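Fructose transport system repressor FruR (Pseudomonas putida, PDB 3O75) probably acts as a DNA-binding transcriptional regulator of the LacI family and here holds fructose 1-phosphate between the two lobes of its sugar-binding domain. Local coordinates at residues A56-A61 with K81-I86; A124-R129 with L184-Y189; F214-L219 with V227-Q232. All coordinates share one frame; numbering follows the deposited sequence.

Contact 1 lies in the N-terminal lobe, at the end away from the sugar phosphate, with its centre about 34 Å from those of the other two; it is partly buried, with exposed charged residues at its margin, and is made of carbonyl oxygens and apolar carbons rather than hydrogen bonds. Contacts 2 and 3 are buried in the other lobe. Contact 2 is a regular parallel strand pair, with a ladder of backbone bonds and aliphatic faces, whereas contact 3 keeps one ladder bond at the end of strand 210-214. They touch each other, with a probable hydrogen bond of 2.8 Å from Phe214 N to Thr186 O, and both supply groups to the same phosphate.

Contact 1: residues A56-A61 with K81-I86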
loop_
_atom_site.group_PDB
_atom_site.type_symbol
_atom_site.label_atom_id
_atom_site.label_comp_id
_atom_site.label_asym_id
_atom_site.label_seq_id
_atom_site.Cartn_x
_atom_site.Cartn_y
_atom_site.Cartn_z
ATOM N N ALA A 56 -15.084 -5.065 21.428
ATOM C CA ALA A 56 -15.796 -3.940 22.024
ATOM C C ALA A 56 -16.610 -3.232 20.949
ATOM O O ALA A 56 -17.756 -2.844 21.173
ATOM C CB ALA A 56 -14.819 -2.976 22.674
ATOM N N ARG A 57 -16.004 -3.070 19.780
ATOM C CA ARG A 57 -16.702 -2.550 18.615
ATOM C C ARG A 57 -17.796 -3.538 18.224
ATOM O O ARG A 57 -18.675 -3.227 17.423
ATOM C CB ARG A 57 -15.725 -2.377 17.449
ATOM C CG ARG A 57 -15.664 -0.976 16.865
ATOM C CD ARG A 57 -14.658 -0.090 17.600
ATOM N NE ARG A 57 -14.894 -0.031 19.041
ATOM C CZ ARG A 57 -14.561 1.000 19.815
ATOM N NH1 ARG A 57 -13.986 2.072 19.285
ATOM N NH2 ARG A 57 -14.810 0.965 21.118
ATOM N N ARG A 58 -17.724 -4.732 18.807
ATOM C CA ARG A 58 -18.593 -5.850 18.441
ATOM C C ARG A 58 -18.899 -5.919 16.947
ATOM O O ARG A 58 -20.059 -5.863 16.536
ATOM C CB ARG A 58 -19.880 -5.877 19.276
ATOM C CG ARG A 58 -19.809 -6.830 20.466
ATOM C CD ARG A 58 -21.011 -7.767 20.531
ATOM N NE ARG A 58 -21.144 -8.601 19.338
ATOM C CZ ARG A 58 -20.605 -9.809 19.194
ATOM N NH1 ARG A 58 -19.881 -10.342 20.170
ATOM N NH2 ARG A 58 -20.788 -10.489 18.069
ATOM N N CYS A 59 -17.847 -6.032 16.142
ATOM C CA CYS A 59 -18.003 -6.292 14.721
ATOM C C CYS A 59 -18.637 -7.669 14.552
ATOM O O CYS A 59 -18.511 -8.524 15.433
ATOM C CB CYS A 59 -16.649 -6.230 14.016
ATOM S SG CYS A 59 -15.885 -4.580 14.018
ATOM N N ASP A 60 -19.328 -7.876 13.436
ATOM C CA ASP A 60 -20.010 -9.143 13.188
ATOM C C ASP A 60 -19.021 -10.298 13.033
ATOM O O ASP A 60 -19.247 -11.391 13.552
ATOM C CB ASP A 60 -20.905 -9.048 11.952
ATOM C CG ASP A 60 -22.137 -8.197 12.187
ATOM O OD1 ASP A 60 -22.258 -7.601 13.278
ATOM O OD2 ASP A 60 -22.986 -8.124 11.274
ATOM N N ALA A 61 -17.925 -10.051 12.321
ATOM C CA ALA A 61 -16.884 -11.057 12.145
ATOM C C ALA A 61 -15.514 -10.396 12.054
ATOM O O ALA A 61 -15.414 -9.204 11.771
ATOM C CB ALA A 61 -17.159 -11.903 10.906
ATOM N N LYS A 81 -17.248 -16.934 22.420
ATOM C CA LYS A 81 -18.162 -15.861 22.786
ATOM C C LYS A 81 -19.028 -15.445 21.600
ATOM O O LYS A 81 -19.691 -14.410 21.633
ATOM C CB LYS A 81 -17.396 -14.674 23.369
ATOM C CG LYS A 81 -16.744 -14.984 24.708
ATOM C CD LYS A 81 -15.919 -13.818 25.225
ATOM C CE LYS A 81 -15.291 -14.147 26.573
ATOM N NZ LYS A 81 -14.401 -13.054 27.057
ATOM N N GLY A 82 -19.017 -16.266 20.553
ATOM C CA GLY A 82 -19.917 -16.087 19.428
ATOM C C GLY A 82 -19.381 -15.305 18.243
ATOM O O GLY A 82 -20.041 -15.229 17.207
ATOM N N LEU A 83 -18.197 -14.717 18.386
ATOM C CA LEU A 83 -17.580 -13.967 17.291
ATOM C C LEU A 83 -16.863 -14.881 16.298
ATOM O O LEU A 83 -15.900 -15.561 16.649
ATOM C CB LEU A 83 -16.595 -12.930 17.831
ATOM C CG LEU A 83 -15.880 -12.072 16.783
ATOM C CD1 LEU A 83 -16.867 -11.158 16.073
ATOM C CD2 LEU A 83 -14.760 -11.263 17.417
ATOM N N PRO A 84 -17.333 -14.901 15.046
ATOM C CA PRO A 84 -16.645 -15.666 14.004
ATOM C C PRO A 84 -15.269 -15.070 13.710
ATOM O O PRO A 84 -15.168 -13.884 13.396
ATOM C CB PRO A 84 -17.559 -15.501 12.784
ATOM C CG PRO A 84 -18.887 -15.102 13.338
ATOM C CD PRO A 84 -18.581 -14.294 14.558
ATOM N N VAL A 85 -14.226 -15.888 13.820
ATOM C CA VAL A 85 -12.868 -15.464 13.504
ATOM C C VAL A 85 -12.394 -16.186 12.252
ATOM O O VAL A 85 -12.562 -17.398 12.131
ATOM C CB VAL A 85 -11.896 -15.786 14.657
ATOM C CG1 VAL A 85 -10.458 -15.499 14.244
ATOM C CG2 VAL A 85 -12.268 -15.000 15.902
ATOM N N ILE A 86 -11.793 -15.444 11.326
ATOM C CA ILE A 86 -11.375 -16.017 10.051
ATOM C C ILE A 86 -9.931 -15.695 9.701
ATOM O O ILE A 86 -9.577 -14.536 9.469
ATOM C CB ILE A 86 -12.283 -15.543 8.907
ATOM C CG1 ILE A 86 -13.671 -16.159 9.058
ATOM C CG2 ILE A 86 -11.687 -15.907 7.561
ATOM C CD1 ILE A 86 -14.554 -15.928 7.875
#
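The carbonyl oxygen of Asp60 is flanked by carbon from two residues: Pro84 CD lies 3.1 Å from Asp60 O, and Leu83 CD1 lies 3.5 Å from it. Leu83 reaches this place because its CG is anti to the backbone N (chi1 -180°), which sends CD1 across to the other chain segment, where it also comes within 3.2 Å of Cys59 O. No hydrogen bond joins 56-61 to 81-86. Proline suits its place since it offers ring carbons to a carbonyl and has no N-H of its own to satisfy. One step on, Ala61 CA approaches Pro84 O at 3.5 Å in a bent CA-H...O contact, and Ala61 CB meets Pro84 CB at 4.1 Å; a small side chain lets the two backbones come this close. Arg58, with positive phi (37°), is the C-prime residue of a Schellman motif that ends helix 44-56. The carboxylate of Asp60 turns from the contact to Thr2 OG1 and Arg3 N, while Lys81 pairs with Glu77. Thus the chain leaves helices 44-56 and 74-80 side by side and enters strands 61-64 and 85-88, whose backbone bonding starts just beyond, with Leu62 bonded to Pro84 and Ile86; strand 4-9 lies beyond the first of these, and Ile249 of helix 234-251 packs on Asp60 and Ala61.

Contact 2: residues A124-R129 with L184-Y189. With F1X (1-O-phosphono-beta-D-fructofuranose), chain C.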
loop_
_atom_site.group_PDB
_atom_site.type_symbol
_atom_site.label_atom_id
_atom_site.label_comp_id
_atom_site.label_asym_id
_atom_site.label_seq_id
_atom_site.Cartn_x
_atom_site.Cartn_y
_atom_site.Cartn_z
ATOM N N ALA A 124 20.676 -18.773 -2.536
ATOM C CA ALA A 124 20.362 -18.368 -1.168
ATOM C C ALA A 124 18.876 -18.157 -0.928
ATOM O O ALA A 124 18.113 -17.869 -1.854
ATOM C CB ALA A 124 21.132 -17.108 -0.789
ATOM N N LEU A 125 18.477 -18.308 0.330
ATOM C CA LEU A 125 17.130 -17.971 0.757
ATOM C C LEU A 125 17.197 -16.746 1.658
ATOM O O LEU A 125 18.031 -16.679 2.564
ATOM C CB LEU A 125 16.499 -19.136 1.522
ATOM C CG LEU A 125 15.084 -18.899 2.055
ATOM C CD1 LEU A 125 14.082 -18.839 0.909
ATOM C CD2 LEU A 125 14.686 -19.974 3.054
ATOM N N ILE A 126 16.328 -15.773 1.405
ATOM C CA ILE A 126 16.178 -14.649 2.317
ATOM C C ILE A 126 14.734 -14.536 2.789
ATOM O O ILE A 126 13.830 -14.240 2.003
ATOM C CB ILE A 126 16.645 -13.323 1.688
ATOM C CG1 ILE A 126 18.175 -13.273 1.643
ATOM C CG2 ILE A 126 16.102 -12.136 2.476
ATOM C CD1 ILE A 126 18.737 -11.934 1.208
ATOM N N GLY A 127 14.529 -14.788 4.077
ATOM C CA GLY A 127 13.212 -14.734 4.680
ATOM C C GLY A 127 13.232 -13.997 6.005
ATOM O O GLY A 127 14.192 -13.296 6.324
ATOM N N ALA A 128 12.166 -14.153 6.782
ATOM C CA ALA A 128 12.051 -13.479 8.065
ATOM C C ALA A 128 11.062 -14.219 8.956
ATOM O O ALA A 128 10.265 -15.025 8.474
ATOM C CB ALA A 128 11.609 -12.029 7.861
ATOM N N ARG A 129 11.119 -13.949 10.256
ATOM C CA ARG A 129 10.198 -14.559 11.212
ATOM C C ARG A 129 10.196 -16.083 11.096
ATOM O O ARG A 129 9.141 -16.694 10.917
ATOM C CB ARG A 129 8.781 -14.032 10.987
ATOM C CG ARG A 129 8.705 -12.532 10.773
ATOM C CD ARG A 129 8.758 -11.795 12.089
ATOM N NE ARG A 129 7.791 -12.344 13.032
ATOM C CZ ARG A 129 7.326 -11.690 14.088
ATOM N NH1 ARG A 129 7.735 -10.452 14.333
ATOM N NH2 ARG A 129 6.446 -12.275 14.892
ATOM N N LEU A 184 18.946 -16.370 -6.002
ATOM C CA LEU A 184 18.407 -15.899 -4.727
ATOM C C LEU A 184 16.884 -15.968 -4.707
ATOM O O LEU A 184 16.233 -15.587 -5.682
ATOM C CB LEU A 184 18.858 -14.456 -4.468
ATOM C CG LEU A 184 18.259 -13.682 -3.289
ATOM C CD1 LEU A 184 18.689 -14.274 -1.959
ATOM C CD2 LEU A 184 18.650 -12.210 -3.362
ATOM N N VAL A 185 16.325 -16.450 -3.596
ATOM C CA VAL A 185 14.876 -16.481 -3.406
ATOM C C VAL A 185 14.473 -15.635 -2.198
ATOM O O VAL A 185 14.970 -15.851 -1.090
ATOM C CB VAL A 185 14.355 -17.922 -3.176
ATOM C CG1 VAL A 185 12.868 -17.903 -2.875
ATOM C CG2 VAL A 185 14.652 -18.820 -4.383
ATOM N N THR A 186 13.575 -14.675 -2.409
ATOM C CA THR A 186 13.020 -13.895 -1.305
ATOM C C THR A 186 11.584 -14.338 -1.019
ATOM O O THR A 186 10.814 -14.606 -1.943
ATOM C CB THR A 186 13.075 -12.368 -1.576
ATOM O OG1 THR A 186 12.484 -12.074 -2.846
ATOM C CG2 THR A 186 14.508 -11.876 -1.580
ATOM N N THR A 187 11.238 -14.420 0.263
ATOM C CA THR A 187 9.944 -14.952 0.694
ATOM C C THR A 187 8.834 -13.905 0.797
ATOM O O THR A 187 7.744 -14.200 1.293
ATOM C CB THR A 187 10.054 -15.669 2.051
ATOM O OG1 THR A 187 10.438 -14.725 3.058
ATOM C CG2 THR A 187 11.082 -16.781 1.987
ATOM N N SER A 188 9.112 -12.690 0.339
ATOM C CA SER A 188 8.113 -11.623 0.315
ATOM C C SER A 188 8.678 -10.493 -0.526
ATOM O O SER A 188 9.887 -10.260 -0.502
ATOM C CB SER A 188 7.821 -11.130 1.733
ATOM O OG SER A 188 6.970 -9.997 1.717
ATOM N N TYR A 189 7.832 -9.797 -1.283
ATOM C CA TYR A 189 8.361 -8.751 -2.154
ATOM C C TYR A 189 9.028 -7.654 -1.336
ATOM O O TYR A 189 10.033 -7.072 -1.751
ATOM C CB TYR A 189 7.299 -8.133 -3.061
ATOM C CG TYR A 189 7.920 -7.125 -4.006
ATOM C CD1 TYR A 189 8.583 -7.545 -5.150
ATOM C CD2 TYR A 189 7.888 -5.763 -3.728
ATOM C CE1 TYR A 189 9.174 -6.646 -6.005
ATOM C CE2 TYR A 189 8.481 -4.842 -4.588
ATOM C CZ TYR A 189 9.123 -5.296 -5.727
ATOM O OH TYR A 189 9.719 -4.411 -6.598
HETATM C C1 F1X C . 2.809 -10.997 1.506
HETATM O O1 F1X C . 3.732 -10.412 0.601
HETATM P P1 F1X C . 3.942 -11.091 -0.842
HETATM C C2 F1X C . 3.580 -11.761 2.568
HETATM O O2 F1X C . 4.670 -12.472 1.965
HETATM C C3 F1X C . 2.663 -12.737 3.292
HETATM O O3 F1X C . 2.490 -13.951 2.564
HETATM C C4 F1X C . 3.400 -12.921 4.595
HETATM O O4 F1X C . 2.594 -13.465 5.644
HETATM C C5 F1X C . 3.747 -11.467 4.847
HETATM O O5 F1X C . 4.102 -10.900 3.580
HETATM C C6 F1X C . 4.833 -11.348 5.887
HETATM O O6 F1X C . 4.132 -11.277 7.122
HETATM O O1P F1X C . 4.395 -12.495 -0.536
HETATM O O2P F1X C . 2.585 -11.014 -1.488
HETATM O O3P F1X C . 5.005 -10.238 -1.487
HETATM O O HOH W 1 9.996 -16.197 5.614
#
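Ala124 and Leu184 begin a parallel ladder in the Rossmann-like sheet of a type I periplasmic-binding-protein lobe, in which strand 122-128 runs beside strand 183-186 at 16° between their directions. Three backbone hydrogen bonds hold the pair: Val185 N to Ala124 O, Ile126 N to Val185 O (2.8 Å) and Thr187 N to Ile126 O, the last carrying the ladder just past the strand end. The apolar contacts fall on two faces. On one, Leu184 CD1 reaches across to Ile126 CG1 (3.8 Å) and also meets Ala124 CB; helices 163-177 and 189-200 cover this side. On the other, Leu125 has its CG anti to the backbone N (chi1 179°), which brings CD1 over to Val185 CG1 and, at about a right angle, to Thr187 CG2 (3.8 Å from Leu125 CD1), beneath helix 133-145. Branched and aliphatic residues suit both faces, since helices cover both.

Polar contacts gather at the strand ends. Thr187 OG1 sits 3.2 Å from Gly127 CA, where a side chain on the glycine would be tight, and shares a water with Ala128 N, the water being 3.0 Å from Thr187 OG1. With an alanine here, this water would probably lose its hydroxyl partner and Leu125 CD1 its methyl neighbour.

Ligand bonds come last along the chain. Ser188 is the N-cap of helix 189-200, and its OG lies 3.4 Å from both O1 and O2 of the sugar phosphate, a weak interaction in which its one proton could go to either. The first helical residue makes the firmer bond: Tyr189 N points its N-H almost straight at phosphate O3P, 2.9 Å away (171°).

Contact 3: residues F214-L219 with V227-Q232; sequences FGDNQL and VNAMAQ. With F1X (1-O-phosphono-beta-D-fructofuranose), chain C.
The N-H of Gly215 meets Met230 O from well above the carbonyl plane, 49° out of it, in a bond of 2.9 Å that is the one hydrogen bond between the two segments. Phe214 and Met230 form the last parallel bridge; strand 210-214 ends here, yet the chain stays close to Ala231 through Asp216 before turning off. Met230 O also accepts from Arg263 NH1, so two donors share it. Glycine fits position 215 for two reasons: at its phi of 86° a CB would be jammed against the preceding carbonyl oxygen, and that CB would also clash with phosphate O3P of the bound sugar. As it stands, Gly215 CA lies 3.1 Å from O3P, and the Phe214 ring turns its edge to phosphate O1P.

The side-chain contacts are small: Ala229 CB sits against a carbonyl, 3.2 Å from Gly215 O, and Ala231 CB meets Asp216 CB at 3.7 Å; alanines suit a segment pressed so close to a backbone. Asp216 has its CG anti to the backbone N (chi1 -170°), which lays OD1 alongside Ala229 CB, while the charge of the carboxylate is met by Arg268. Gln232 ends the other segment, and its chain, extended beyond CG, carries NE2 to phosphate O2P, to which it donates at 2.9 Å. Further along, Asn217 OD1 accepts from Leu219 N in an Asx turn; next to it, Gln218 bonds to Gln193 and Asp197 of the second subunit.

Strand 227-231 thus lies between parallel strand 210-214 and antiparallel strand 257-266. Helix 104-116 covers the side bearing Phe214 and Met230, and from Gln232 the chain crosses into helix 234-251 of the other lobe, as in LacI-type sugar-binding domains.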
loop_
_atom_site.group_PDB
_atom_site.type_symbol
_atom_site.label_atom_id
_atom_site.label_comp_id
_atom_site.label_asym_id
_atom_site.label_seq_id
_atom_site.Cartn_x
_atom_site.Cartn_y
_atom_site.Cartn_z
ATOM N N PHE A 214 8.661 -14.272 -3.715
ATOM C CA PHE A 214 7.249 -14.232 -3.382
ATOM C C PHE A 214 6.758 -12.807 -3.608
ATOM O O PHE A 214 7.496 -11.849 -3.382
ATOM C CB PHE A 214 7.034 -14.643 -1.926
ATOM C CG PHE A 214 6.819 -16.113 -1.742
ATOM C CD1 PHE A 214 7.872 -17.004 -1.866
ATOM C CD2 PHE A 214 5.562 -16.609 -1.453
ATOM C CE1 PHE A 214 7.670 -18.366 -1.705
ATOM C CE2 PHE A 214 5.355 -17.969 -1.290
ATOM C CZ PHE A 214 6.411 -18.847 -1.418
ATOM N N GLY A 215 5.515 -12.670 -4.051
ATOM C CA GLY A 215 4.973 -11.371 -4.392
ATOM C C GLY A 215 5.311 -10.979 -5.817
ATOM O O GLY A 215 5.959 -11.732 -6.549
ATOM N N ASP A 216 4.869 -9.791 -6.208
ATOM C CA ASP A 216 5.072 -9.290 -7.560
ATOM C C ASP A 216 4.904 -7.776 -7.546
ATOM O O ASP A 216 4.284 -7.229 -6.639
ATOM C CB ASP A 216 4.058 -9.926 -8.517
ATOM C CG ASP A 216 4.363 -9.634 -9.975
ATOM O OD1 ASP A 216 5.541 -9.384 -10.299
ATOM O OD2 ASP A 216 3.426 -9.667 -10.802
ATOM N N ASN A 217 5.457 -7.096 -8.541
ATOM C CA ASN A 217 5.360 -5.638 -8.597
ATOM C C ASN A 217 5.532 -5.125 -10.020
ATOM O O ASN A 217 6.244 -5.735 -10.820
ATOM C CB ASN A 217 6.403 -4.997 -7.672
ATOM C CG ASN A 217 6.223 -3.491 -7.536
ATOM O OD1 ASN A 217 6.735 -2.715 -8.343
ATOM N ND2 ASN A 217 5.494 -3.075 -6.506
ATOM N N GLN A 218 4.881 -4.006 -10.330
ATOM C CA GLN A 218 4.947 -3.427 -11.665
ATOM C C GLN A 218 6.399 -3.242 -12.078
ATOM O O GLN A 218 6.768 -3.467 -13.229
ATOM C CB GLN A 218 4.222 -2.080 -11.708
ATOM C CG GLN A 218 4.020 -1.532 -13.119
ATOM C CD GLN A 218 3.395 -0.151 -13.132
ATOM O OE1 GLN A 218 3.513 0.607 -12.167
ATOM N NE2 GLN A 218 2.733 0.188 -14.233
ATOM N N LEU A 219 7.221 -2.842 -11.117
ATOM C CA LEU A 219 8.637 -2.595 -11.355
ATOM C C LEU A 219 9.347 -3.787 -12.007
ATOM O O LEU A 219 10.281 -3.607 -12.787
ATOM C CB LEU A 219 9.321 -2.187 -10.041
ATOM C CG LEU A 219 10.796 -2.485 -9.769
ATOM C CD1 LEU A 219 11.321 -1.594 -8.655
ATOM C CD2 LEU A 219 10.978 -3.937 -9.384
ATOM N N VAL A 227 12.821 -11.223 -13.237
ATOM C CA VAL A 227 12.554 -11.814 -11.931
ATOM C C VAL A 227 11.359 -12.760 -11.973
ATOM O O VAL A 227 10.262 -12.366 -12.365
ATOM C CB VAL A 227 12.268 -10.733 -10.875
ATOM C CG1 VAL A 227 11.961 -11.377 -9.530
ATOM C CG2 VAL A 227 13.443 -9.774 -10.763
ATOM N N ASN A 228 11.577 -14.009 -11.572
ATOM C CA ASN A 228 10.477 -14.953 -11.402
ATOM C C ASN A 228 9.693 -14.640 -10.135
ATOM O O ASN A 228 10.279 -14.385 -9.089
ATOM C CB ASN A 228 10.994 -16.391 -11.367
ATOM C CG ASN A 228 11.400 -16.893 -12.738
ATOM O OD1 ASN A 228 11.362 -16.147 -13.719
ATOM N ND2 ASN A 228 11.787 -18.163 -12.818
ATOM N N ALA A 229 8.369 -14.665 -10.228
ATOM C CA ALA A 229 7.534 -14.209 -9.127
ATOM C C ALA A 229 6.344 -15.125 -8.876
ATOM O O ALA A 229 5.730 -15.636 -9.816
ATOM C CB ALA A 229 7.057 -12.786 -9.395
ATOM N N MET A 230 6.032 -15.328 -7.598
ATOM C CA MET A 230 4.838 -16.053 -7.197
ATOM C C MET A 230 3.866 -15.075 -6.547
ATOM O O MET A 230 3.979 -14.767 -5.358
ATOM C CB MET A 230 5.191 -17.167 -6.212
ATOM C CG MET A 230 5.823 -18.388 -6.840
ATOM S SD MET A 230 4.632 -19.447 -7.699
ATOM C CE MET A 230 5.701 -20.814 -8.154
ATOM N N ALA A 231 2.920 -14.577 -7.337
ATOM C CA ALA A 231 1.974 -13.578 -6.861
ATOM C C ALA A 231 0.743 -14.218 -6.225
ATOM O O ALA A 231 0.231 -15.215 -6.722
ATOM C CB ALA A 231 1.569 -12.659 -8.000
ATOM N N GLN A 232 0.270 -13.639 -5.126
ATOM C CA GLN A 232 -0.965 -14.093 -4.500
ATOM C C GLN A 232 -2.138 -13.792 -5.412
ATOM O O GLN A 232 -2.091 -12.858 -6.208
ATOM C CB GLN A 232 -1.212 -13.358 -3.183
ATOM C CG GLN A 232 -0.247 -13.650 -2.058
ATOM C CD GLN A 232 -0.656 -12.941 -0.778
ATOM O OE1 GLN A 232 -1.786 -13.090 -0.309
ATOM N NE2 GLN A 232 0.257 -12.161 -0.214
HETATM C C1 F1X C . 2.809 -10.997 1.506
HETATM O O1 F1X C . 3.732 -10.412 0.601
HETATM P P1 F1X C . 3.942 -11.091 -0.842
HETATM C C2 F1X C . 3.580 -11.761 2.568
HETATM O O2 F1X C . 4.670 -12.472 1.965
HETATM C C3 F1X C . 2.663 -12.737 3.292
HETATM O O3 F1X C . 2.490 -13.951 2.564
HETATM C C4 F1X C . 3.400 -12.921 4.595
HETATM O O4 F1X C . 2.594 -13.465 5.644
HETATM C C5 F1X C . 3.747 -11.467 4.847
HETATM O O5 F1X C . 4.102 -10.900 3.580
HETATM C C6 F1X C . 4.833 -11.348 5.887
HETATM O O6 F1X C . 4.132 -11.277 7.122
HETATM O O1P F1X C . 4.395 -12.495 -0.536
HETATM O O2P F1X C . 2.585 -11.014 -1.488
HETATM O O3P F1X C . 5.005 -10.238 -1.487
#